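Long-range contacts in WGR domain-containing protein (Bacteroides fragilis, PDB 2RA8), which is of unknown function but joins a WGR domain, a module found in nucleic-acid-associated proteins, to an array of leucine-rich repeats: residues K81-S86 with L101-L106; V94-K99 with S125-G130; K77-K82 with L109-I114. All blocks are in the same frame, centred on the assembly; numbering follows the deposited sequence.

Interaction 1: K81-S86 with L101-L106; sequences KKYALS and LKDKKL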
loop_
_atom_site.group_PDB
_atom_site.type_symbol
_atom_site.label_atom_id
_atom_site.label_comp_id
_atom_site.label_asym_id
_atom_site.label_seq_id
_atom_site.Cartn_x
_atom_site.Cartn_y
_atom_site.Cartn_z
ATOM N N LYS A 81 -18.089 1.254 9.326
ATOM C CA LYS A 81 -17.102 1.702 10.277
ATOM C C LYS A 81 -16.228 0.583 10.749
ATOM O O LYS A 81 -16.619 -0.584 10.731
ATOM C CB LYS A 81 -17.795 2.380 11.468
ATOM C CG LYS A 81 -16.882 3.298 12.275
ATOM C CD LYS A 81 -17.663 4.046 13.344
ATOM C CE LYS A 81 -16.775 5.023 14.099
ATOM N NZ LYS A 81 -17.517 5.749 15.175
ATOM N N LYS A 82 -15.019 0.944 11.159
ATOM C CA LYS A 82 -14.046 -0.009 11.665
ATOM C C LYS A 82 -13.792 0.267 13.128
ATOM O O LYS A 82 -13.547 1.407 13.516
ATOM C CB LYS A 82 -12.730 0.123 10.893
ATOM C CG LYS A 82 -11.618 -0.781 11.395
ATOM C CD LYS A 82 -10.385 -0.639 10.524
ATOM C CE LYS A 82 -9.243 -1.529 11.003
ATOM N NZ LYS A 82 -8.135 -1.478 10.021
ATOM N N TYR A 83 -13.860 -0.775 13.947
ATOM C CA TYR A 83 -13.606 -0.632 15.370
ATOM C C TYR A 83 -12.353 -1.381 15.689
ATOM O O TYR A 83 -12.254 -2.587 15.448
ATOM C CB TYR A 83 -14.757 -1.191 16.198
ATOM C CG TYR A 83 -16.049 -0.447 16.004
ATOM C CD1 TYR A 83 -16.938 -0.810 14.996
ATOM C CD2 TYR A 83 -16.384 0.621 16.828
ATOM C CE1 TYR A 83 -18.134 -0.127 14.815
ATOM C CE2 TYR A 83 -17.581 1.313 16.657
ATOM C CZ TYR A 83 -18.445 0.928 15.651
ATOM O OH TYR A 83 -19.629 1.588 15.484
ATOM N N ALA A 84 -11.378 -0.662 16.229
ATOM C CA ALA A 84 -10.103 -1.258 16.566
ATOM C C ALA A 84 -9.523 -0.674 17.817
ATOM O O ALA A 84 -9.720 0.501 18.106
ATOM C CB ALA A 84 -9.133 -1.075 15.408
ATOM N N LEU A 85 -8.811 -1.503 18.571
ATOM C CA LEU A 85 -8.166 -1.064 19.802
ATOM C C LEU A 85 -6.728 -0.752 19.522
ATOM O O LEU A 85 -6.021 -1.557 18.919
ATOM C CB LEU A 85 -8.203 -2.157 20.882
ATOM C CG LEU A 85 -9.357 -2.239 21.892
ATOM C CD1 LEU A 85 -9.106 -3.410 22.834
ATOM C CD2 LEU A 85 -9.464 -0.947 22.686
ATOM N N SER A 86 -6.281 0.424 19.943
ATOM C CA SER A 86 -4.883 0.788 19.763
ATOM C C SER A 86 -4.138 0.232 20.959
ATOM O O SER A 86 -4.754 -0.259 21.918
ATOM C CB SER A 86 -4.719 2.313 19.722
ATOM O OG SER A 86 -5.114 2.908 20.946
ATOM N N LEU A 101 -20.099 -1.452 21.585
ATOM C CA LEU A 101 -21.392 -1.386 22.268
ATOM C C LEU A 101 -21.760 0.019 22.707
ATOM O O LEU A 101 -22.937 0.322 22.902
ATOM C CB LEU A 101 -21.399 -2.313 23.490
ATOM C CG LEU A 101 -21.362 -3.836 23.269
ATOM C CD1 LEU A 101 -21.125 -4.528 24.599
ATOM C CD2 LEU A 101 -22.671 -4.327 22.638
ATOM N N LYS A 102 -20.755 0.881 22.863
ATOM C CA LYS A 102 -20.974 2.268 23.276
ATOM C C LYS A 102 -21.388 3.214 22.166
ATOM O O LYS A 102 -22.280 4.043 22.351
ATOM C CB LYS A 102 -19.704 2.831 23.945
ATOM C CG LYS A 102 -19.706 4.356 24.123
ATOM C CD LYS A 102 -19.079 5.078 22.929
ATOM C CE LYS A 102 -19.665 6.478 22.723
ATOM N NZ LYS A 102 -19.487 7.399 23.881
ATOM N N ASP A 103 -20.734 3.102 21.014
ATOM C CA ASP A 103 -21.006 3.974 19.872
ATOM C C ASP A 103 -22.471 4.186 19.575
ATOM O O ASP A 103 -23.216 3.227 19.333
ATOM C CB ASP A 103 -20.325 3.429 18.624
ATOM C CG ASP A 103 -20.084 4.501 17.580
ATOM O OD1 ASP A 103 -20.717 5.577 17.671
ATOM O OD2 ASP A 103 -19.266 4.262 16.665
ATOM N N LYS A 104 -22.885 5.454 19.581
ATOM C CA LYS A 104 -24.271 5.828 19.314
ATOM C C LYS A 104 -24.636 5.824 17.847
ATOM O O LYS A 104 -25.802 6.008 17.501
ATOM C CB LYS A 104 -24.574 7.214 19.891
ATOM C CG LYS A 104 -24.297 7.341 21.380
ATOM C CD LYS A 104 -24.783 8.678 21.931
ATOM C CE LYS A 104 -24.066 9.855 21.287
ATOM N NZ LYS A 104 -24.588 11.156 21.794
ATOM N N LYS A 105 -23.655 5.636 16.966
ATOM C CA LYS A 105 -23.956 5.593 15.539
ATOM C C LYS A 105 -24.073 4.152 15.109
ATOM O O LYS A 105 -24.396 3.852 13.959
ATOM C CB LYS A 105 -22.868 6.297 14.715
ATOM C CG LYS A 105 -21.512 5.625 14.743
ATOM C CD LYS A 105 -20.633 6.111 13.595
ATOM C CE LYS A 105 -20.319 7.598 13.692
ATOM N NZ LYS A 105 -19.552 8.070 12.505
ATOM N N LEU A 106 -23.830 3.249 16.051
ATOM C CA LEU A 106 -23.905 1.820 15.786
ATOM C C LEU A 106 -25.188 1.403 15.098
ATOM O O LEU A 106 -25.158 0.606 14.154
ATOM C CB LEU A 106 -23.765 1.031 17.087
ATOM C CG LEU A 106 -23.584 -0.480 16.952
ATOM C CD1 LEU A 106 -22.298 -0.795 16.188
ATOM C CD2 LEU A 106 -23.535 -1.097 18.335
#

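Interaction 2: V94-K99 with S125-G130; sequences VNLMDK and SDIADG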
loop_
_atom_site.group_PDB
_atom_site.type_symbol
_atom_site.label_atom_id
_atom_site.label_comp_id
_atom_site.label_asym_id
_atom_site.label_seq_id
_atom_site.Cartn_x
_atom_site.Cartn_y
_atom_site.Cartn_z
ATOM N N VAL A 94 -8.864 -0.182 28.063
ATOM C CA VAL A 94 -10.053 -0.106 27.222
ATOM C C VAL A 94 -10.394 -1.440 26.608
ATOM O O VAL A 94 -9.522 -2.161 26.127
ATOM C CB VAL A 94 -9.877 0.952 26.102
ATOM C CG1 VAL A 94 -11.067 0.919 25.157
ATOM C CG2 VAL A 94 -9.752 2.344 26.722
ATOM N N ASN A 95 -11.680 -1.767 26.630
ATOM C CA ASN A 95 -12.201 -3.020 26.093
ATOM C C ASN A 95 -12.868 -2.737 24.756
ATOM O O ASN A 95 -13.824 -1.973 24.697
ATOM C CB ASN A 95 -13.218 -3.597 27.099
ATOM C CG ASN A 95 -13.972 -4.789 26.559
ATOM O OD1 ASN A 95 -14.749 -4.668 25.609
ATOM N ND2 ASN A 95 -13.755 -5.953 27.165
ATOM N N LEU A 96 -12.375 -3.354 23.682
ATOM C CA LEU A 96 -12.925 -3.128 22.341
ATOM C C LEU A 96 -14.413 -3.291 22.252
ATOM O O LEU A 96 -15.099 -2.488 21.621
ATOM C CB LEU A 96 -12.265 -4.065 21.312
ATOM C CG LEU A 96 -12.750 -3.910 19.858
ATOM C CD1 LEU A 96 -12.498 -2.479 19.379
ATOM C CD2 LEU A 96 -12.037 -4.908 18.955
HETATM N N MSE A 97 -14.936 -4.343 22.862
HETATM C CA MSE A 97 -16.373 -4.580 22.821
HETATM C C MSE A 97 -17.140 -3.444 23.428
HETATM O O MSE A 97 -18.280 -3.178 23.039
HETATM C CB MSE A 97 -16.715 -5.871 23.541
HETATM C CG MSE A 97 -16.778 -7.060 22.619
HETATM SE SE MSE A 97 -18.392 -6.989 21.564
HETATM C CE MSE A 97 -17.683 -6.831 19.780
ATOM N N ASP A 98 -16.524 -2.753 24.386
ATOM C CA ASP A 98 -17.181 -1.618 25.021
ATOM C C ASP A 98 -17.192 -0.436 24.083
ATOM O O ASP A 98 -18.131 0.364 24.106
ATOM C CB ASP A 98 -16.480 -1.230 26.329
ATOM C CG ASP A 98 -16.711 -2.242 27.437
ATOM O OD1 ASP A 98 -17.847 -2.755 27.551
ATOM O OD2 ASP A 98 -15.763 -2.513 28.204
ATOM N N LYS A 99 -16.151 -0.310 23.256
ATOM C CA LYS A 99 -16.080 0.786 22.287
ATOM C C LYS A 99 -17.176 0.629 21.269
ATOM O O LYS A 99 -17.788 1.607 20.845
ATOM C CB LYS A 99 -14.735 0.803 21.542
ATOM C CG LYS A 99 -13.610 1.507 22.281
ATOM C CD LYS A 99 -12.805 2.422 21.347
ATOM C CE LYS A 99 -11.980 1.647 20.334
ATOM N NZ LYS A 99 -11.175 2.567 19.474
ATOM N N SER A 125 -12.422 -14.101 21.420
ATOM C CA SER A 125 -13.567 -14.618 22.179
ATOM C C SER A 125 -14.476 -13.576 22.792
ATOM O O SER A 125 -15.701 -13.747 22.804
ATOM C CB SER A 125 -13.083 -15.545 23.295
ATOM O OG SER A 125 -13.483 -16.873 23.026
ATOM N N ASP A 126 -13.891 -12.506 23.327
ATOM C CA ASP A 126 -14.666 -11.434 23.946
ATOM C C ASP A 126 -15.575 -10.789 22.946
ATOM O O ASP A 126 -16.718 -10.444 23.254
ATOM C CB ASP A 126 -13.740 -10.359 24.522
ATOM C CG ASP A 126 -13.213 -10.716 25.891
ATOM O OD1 ASP A 126 -12.806 -11.880 26.090
ATOM O OD2 ASP A 126 -13.196 -9.825 26.765
ATOM N N ILE A 127 -15.057 -10.616 21.732
ATOM C CA ILE A 127 -15.804 -9.989 20.653
ATOM C C ILE A 127 -16.928 -10.906 20.211
ATOM O O ILE A 127 -18.082 -10.484 20.112
ATOM C CB ILE A 127 -14.871 -9.690 19.467
ATOM C CG1 ILE A 127 -13.577 -8.999 19.978
ATOM C CG2 ILE A 127 -15.587 -8.828 18.449
ATOM C CD1 ILE A 127 -13.816 -7.691 20.719
ATOM N N ALA A 128 -16.609 -12.168 19.951
ATOM C CA ALA A 128 -17.641 -13.110 19.533
ATOM C C ALA A 128 -18.712 -13.233 20.603
ATOM O O ALA A 128 -19.907 -13.187 20.302
ATOM C CB ALA A 128 -17.032 -14.465 19.246
ATOM N N ASP A 129 -18.283 -13.390 21.855
ATOM C CA ASP A 129 -19.201 -13.524 22.984
ATOM C C ASP A 129 -20.007 -12.269 23.181
ATOM O O ASP A 129 -21.227 -12.327 23.381
ATOM C CB ASP A 129 -18.429 -13.833 24.271
ATOM C CG ASP A 129 -17.915 -15.264 24.317
ATOM O OD1 ASP A 129 -17.431 -15.763 23.276
ATOM O OD2 ASP A 129 -17.987 -15.887 25.397
ATOM N N GLY A 130 -19.328 -11.126 23.125
ATOM C CA GLY A 130 -20.007 -9.855 23.287
ATOM C C GLY A 130 -21.124 -9.676 22.271
ATOM O O GLY A 130 -22.223 -9.247 22.621
#

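Interaction 3: K77-K82 with L109-I114; sequences KVEAKK and LKQITI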
loop_
_atom_site.group_PDB
_atom_site.type_symbol
_atom_site.label_atom_id
_atom_site.label_comp_id
_atom_site.label_asym_id
_atom_site.label_seq_id
_atom_site.Cartn_x
_atom_site.Cartn_y
_atom_site.Cartn_z
ATOM N N LYS A 77 -25.340 9.349 4.911
ATOM C CA LYS A 77 -24.398 9.344 6.025
ATOM C C LYS A 77 -23.493 8.151 5.937
ATOM O O LYS A 77 -23.798 7.187 5.229
ATOM C CB LYS A 77 -25.153 9.289 7.361
ATOM C CG LYS A 77 -26.159 10.419 7.572
ATOM C CD LYS A 77 -25.473 11.748 7.849
ATOM C CE LYS A 77 -26.476 12.888 7.784
ATOM N NZ LYS A 77 -27.677 12.595 8.620
ATOM N N VAL A 78 -22.363 8.214 6.645
ATOM C CA VAL A 78 -21.413 7.102 6.676
ATOM C C VAL A 78 -22.156 5.905 7.230
ATOM O O VAL A 78 -22.797 6.002 8.274
ATOM C CB VAL A 78 -20.209 7.405 7.606
ATOM C CG1 VAL A 78 -19.302 6.192 7.702
ATOM C CG2 VAL A 78 -19.418 8.597 7.073
ATOM N N GLU A 79 -22.103 4.774 6.537
ATOM C CA GLU A 79 -22.794 3.594 7.039
ATOM C C GLU A 79 -21.891 2.399 7.203
ATOM O O GLU A 79 -22.360 1.261 7.265
ATOM C CB GLU A 79 -23.988 3.235 6.132
ATOM C CG GLU A 79 -23.607 2.825 4.741
ATOM C CD GLU A 79 -24.806 2.416 3.909
ATOM O OE1 GLU A 79 -24.596 1.748 2.875
ATOM O OE2 GLU A 79 -25.949 2.765 4.283
ATOM N N ALA A 80 -20.586 2.658 7.290
ATOM C CA ALA A 80 -19.593 1.612 7.486
ATOM C C ALA A 80 -18.583 2.125 8.461
ATOM O O ALA A 80 -18.246 3.311 8.449
ATOM C CB ALA A 80 -18.901 1.255 6.158
ATOM N N LYS A 81 -18.089 1.254 9.326
ATOM C CA LYS A 81 -17.102 1.702 10.277
ATOM C C LYS A 81 -16.228 0.583 10.749
ATOM O O LYS A 81 -16.619 -0.584 10.731
ATOM C CB LYS A 81 -17.795 2.380 11.468
ATOM C CG LYS A 81 -16.882 3.298 12.275
ATOM C CD LYS A 81 -17.663 4.046 13.344
ATOM C CE LYS A 81 -16.775 5.023 14.099
ATOM N NZ LYS A 81 -17.517 5.749 15.175
ATOM N N LYS A 82 -15.019 0.944 11.159
ATOM C CA LYS A 82 -14.046 -0.009 11.665
ATOM C C LYS A 82 -13.792 0.267 13.128
ATOM O O LYS A 82 -13.547 1.407 13.516
ATOM C CB LYS A 82 -12.730 0.123 10.893
ATOM C CG LYS A 82 -11.618 -0.781 11.395
ATOM C CD LYS A 82 -10.385 -0.639 10.524
ATOM C CE LYS A 82 -9.243 -1.529 11.003
ATOM N NZ LYS A 82 -8.135 -1.478 10.021
ATOM N N LEU A 109 -25.173 2.135 11.252
ATOM C CA LEU A 109 -24.221 1.487 10.355
ATOM C C LEU A 109 -24.779 0.253 9.715
ATOM O O LEU A 109 -25.507 -0.508 10.348
ATOM C CB LEU A 109 -22.956 1.095 11.097
ATOM C CG LEU A 109 -22.144 2.231 11.713
ATOM C CD1 LEU A 109 -20.950 1.626 12.433
ATOM C CD2 LEU A 109 -21.691 3.211 10.639
ATOM N N LYS A 110 -24.422 0.036 8.452
ATOM C CA LYS A 110 -24.883 -1.132 7.725
ATOM C C LYS A 110 -23.760 -2.141 7.649
ATOM O O LYS A 110 -24.002 -3.348 7.522
ATOM C CB LYS A 110 -25.316 -0.740 6.319
ATOM C CG LYS A 110 -26.453 -1.567 5.780
ATOM C CD LYS A 110 -27.785 -1.076 6.317
ATOM C CE LYS A 110 -28.234 0.177 5.583
ATOM N NZ LYS A 110 -29.538 0.670 6.096
ATOM N N GLN A 111 -22.521 -1.654 7.722
ATOM C CA GLN A 111 -21.358 -2.530 7.671
ATOM C C GLN A 111 -20.431 -2.255 8.810
ATOM O O GLN A 111 -20.265 -1.103 9.221
ATOM C CB GLN A 111 -20.584 -2.358 6.350
ATOM C CG GLN A 111 -21.300 -2.931 5.143
ATOM C CD GLN A 111 -22.309 -1.976 4.540
ATOM O OE1 GLN A 111 -23.286 -2.400 3.914
ATOM N NE2 GLN A 111 -22.068 -0.678 4.702
ATOM N N ILE A 112 -19.822 -3.317 9.333
ATOM C CA ILE A 112 -18.891 -3.194 10.435
ATOM C C ILE A 112 -17.645 -4.019 10.205
ATOM O O ILE A 112 -17.706 -5.137 9.685
ATOM C CB ILE A 112 -19.570 -3.589 11.790
ATOM C CG1 ILE A 112 -18.587 -3.373 12.941
ATOM C CG2 ILE A 112 -20.051 -5.044 11.756
ATOM C CD1 ILE A 112 -19.230 -3.434 14.326
ATOM N N THR A 113 -16.503 -3.443 10.568
ATOM C CA THR A 113 -15.203 -4.091 10.438
ATOM C C THR A 113 -14.615 -4.214 11.842
ATOM O O THR A 113 -14.609 -3.244 12.598
ATOM C CB THR A 113 -14.239 -3.254 9.550
ATOM O OG1 THR A 113 -14.706 -3.252 8.196
ATOM C CG2 THR A 113 -12.832 -3.820 9.596
ATOM N N ILE A 114 -14.275 -5.417 12.280
ATOM C CA ILE A 114 -13.599 -5.768 13.549
ATOM C C ILE A 114 -12.089 -5.881 13.330
ATOM O O ILE A 114 -11.638 -6.710 12.528
ATOM C CB ILE A 114 -14.102 -7.068 14.144
ATOM C CG1 ILE A 114 -15.643 -6.979 14.282
ATOM C CG2 ILE A 114 -13.374 -7.356 15.540
ATOM C CD1 ILE A 114 -16.156 -5.749 15.108
HETATM O O HOH W 1 -25.352 -0.729 2.640
HETATM O O HOH W 2 -16.676 -1.377 7.945
#

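Interaction 1: K81-S86 with L101-L106
A salt bridge and a hydrogen bond, partly buried, join Lys81 and Tyr83, on the edge strand 80-83 of the parallel leucine-rich-repeat sheet, to Asp103, the residue at which the chain leaves helix 96-102. Both strand side chains donate to the same carboxylate oxygen. Lys81 has CG anti to the backbone N (chi1 -160°) and an extended chain beyond it, and it meets Asp103 tip to tip: NZ lies 2.7 Å from Asp103 OD2, a salt bridge made on the syn side of the carboxylate. The hydroxyl of Tyr83 donates to the same atom, OH to Asp103 OD2 2.9 Å, but comes from above the carboxylate plane, on the face opposite to Lys81 NZ. The phenol ring and the carboxylate are turned 77° apart, and OD2 sits at the ring's edge, near its plane.

The other oxygen is used at home. Lys105 N donates to Asp103 OD1 at 3.0 Å, an Asx turn that lies within the type I beta turn from Asp103 to Leu106. Apolar atoms flank the polar centre: Lys105 crosses Lys81 at about a right angle, its CD 3.5 Å from Lys81 NZ, while Leu106 CD1 comes within 3.6 Å of Tyr83 OH. Deeper in, Tyr83 also packs on Leu96 and Ile100 of the helix and on Ile112 of the adjacent strand.

Two amines stand close here, Lys81 NZ and Lys105 NZ being 4.1 Å apart. Two donors grip OD2 and a backbone N-H holds OD1, which would fix the rotation of the carboxylate; this grip and the nearby positive charges would be expected to stabilise the ionised form of Asp103 and partly offset the repulsion between the lysines.

Interaction 2: V94-K99 with S125-G130
The Met97 side chain, a selenomethionine, bends twice, at chi2 (-74°) and chi3 (117°), as it crosses from helix 96-102 to Ile127 and Gly130 of helix 125-132. In Ile127, chi2 (-59°) sets CD1 near both Leu96 and Met97. Both helices belong to the helical side of the leucine-rich-repeat domain: helix 96-102 lies between strands 80-83 and 111-114 in the chain, and helix 125-132 comes after strand 111-114. The contact is a largely apolar helix-to-helix seam.

Ile127 CD1 is shared by two neighbours on helix 96-102. Leu96 CD2 approaches it to 3.7 Å, and Met97 CG lies 3.6 Å from the same methyl; both side chains cross that of Ile127 obliquely. Met97 CG also comes close to the helix backbone, 3.4 Å from Asp126 O, a carbonyl that accepts the i+4 bond from Gly130 N. The selenium lies against Gly130, which has no side chain there and presents only its backbone. The Met97 methyl CE is turned toward Ile127 as well, although its exact placement is doubtful.

At the outer margin the contact becomes polar but loose: Asn95 ND2 and Asp126 OD2 are 3.9 Å apart, their amide and carboxylate planes moderately inclined. Asn95 is the N-cap of helix 96-102. Its OD1 accepts from Asp98 N at 2.9 Å, a bent bond with an N-H...O angle of 136°. Its backbone O receives both Asp98 N and Lys99 N, so the start of the helix is held by main chain and side chain together.

Elsewhere on helix 125-132, Ser125 and Ala128 pack on Val162, and Gly130 O accepts from Asn134 ND2. Across the seam itself, Met97 SE rests 3.7 Å from Gly130 CA.

Interaction 3: K77-K82 with L109-I114
Lys81 both donates and accepts in the backbone pairing with 110-113, and Glu79 O accepts twice: Thr113 N donates to Lys81 O at 2.9 Å, Lys81 N to Gln111 O, and both Lys110 N and Gln111 N to Glu79 O. The Gln111 bond lies in the carbonyl plane of Glu79, whereas Lys110 N, at 2.7 Å from Glu79 O, is tilted 27° from it. Leu109 sets CD2 against Glu79 C and Ala80 N, and its CD1 tight against Lys81 CB at 3.4 Å.

These are the first two strands of the parallel leucine-rich-repeat sheet, segments 80-82 and 111-114 running parallel with 11° between their axes and 80-83 at the sheet's edge within the chain. On the Ala80 and Lys82 face, Lys82 CG packs on Thr113 CG2 at 3.7 Å, and the amine of Lys82 extends past it to a salt bridge with Asp148.

Water spans the strands twice. One molecule donates to Glu79 OE1 at 2.6 Å and to Gln111 OE1; a second donates to Lys81 O and accepts from Thr113 OG1. Farther out, Ile112 bonds through its backbone to Gly143 and Phe145 of the next strand, while Val78, Glu79 and Ala80 touch Gln13 of the WGR-domain strand 13-21.

All three contacts gather at the end of the parallel sheet that begins with strand 80-83. The elements used here come in the order strand 80-83, helix 96-102, strand 111-114 and helix 125-132, with helix 87-91 between the first two. Interaction 3 pairs the two strands, interaction 2 the two helices, and interaction 1 ties strand 80-83 to the end of helix 96-102. Interactions 1 and 3 share Lys81 and Lys82, centres about 9 Å apart; interactions 1 and 2 share helix 96-102, centres about 10 Å apart. Interactions 2 and 3, centres about 17 Å apart, meet where Ile127 CG2 packs on Ile114 CG2. Sheet and helical layers are thus joined at the end nearest the WGR module.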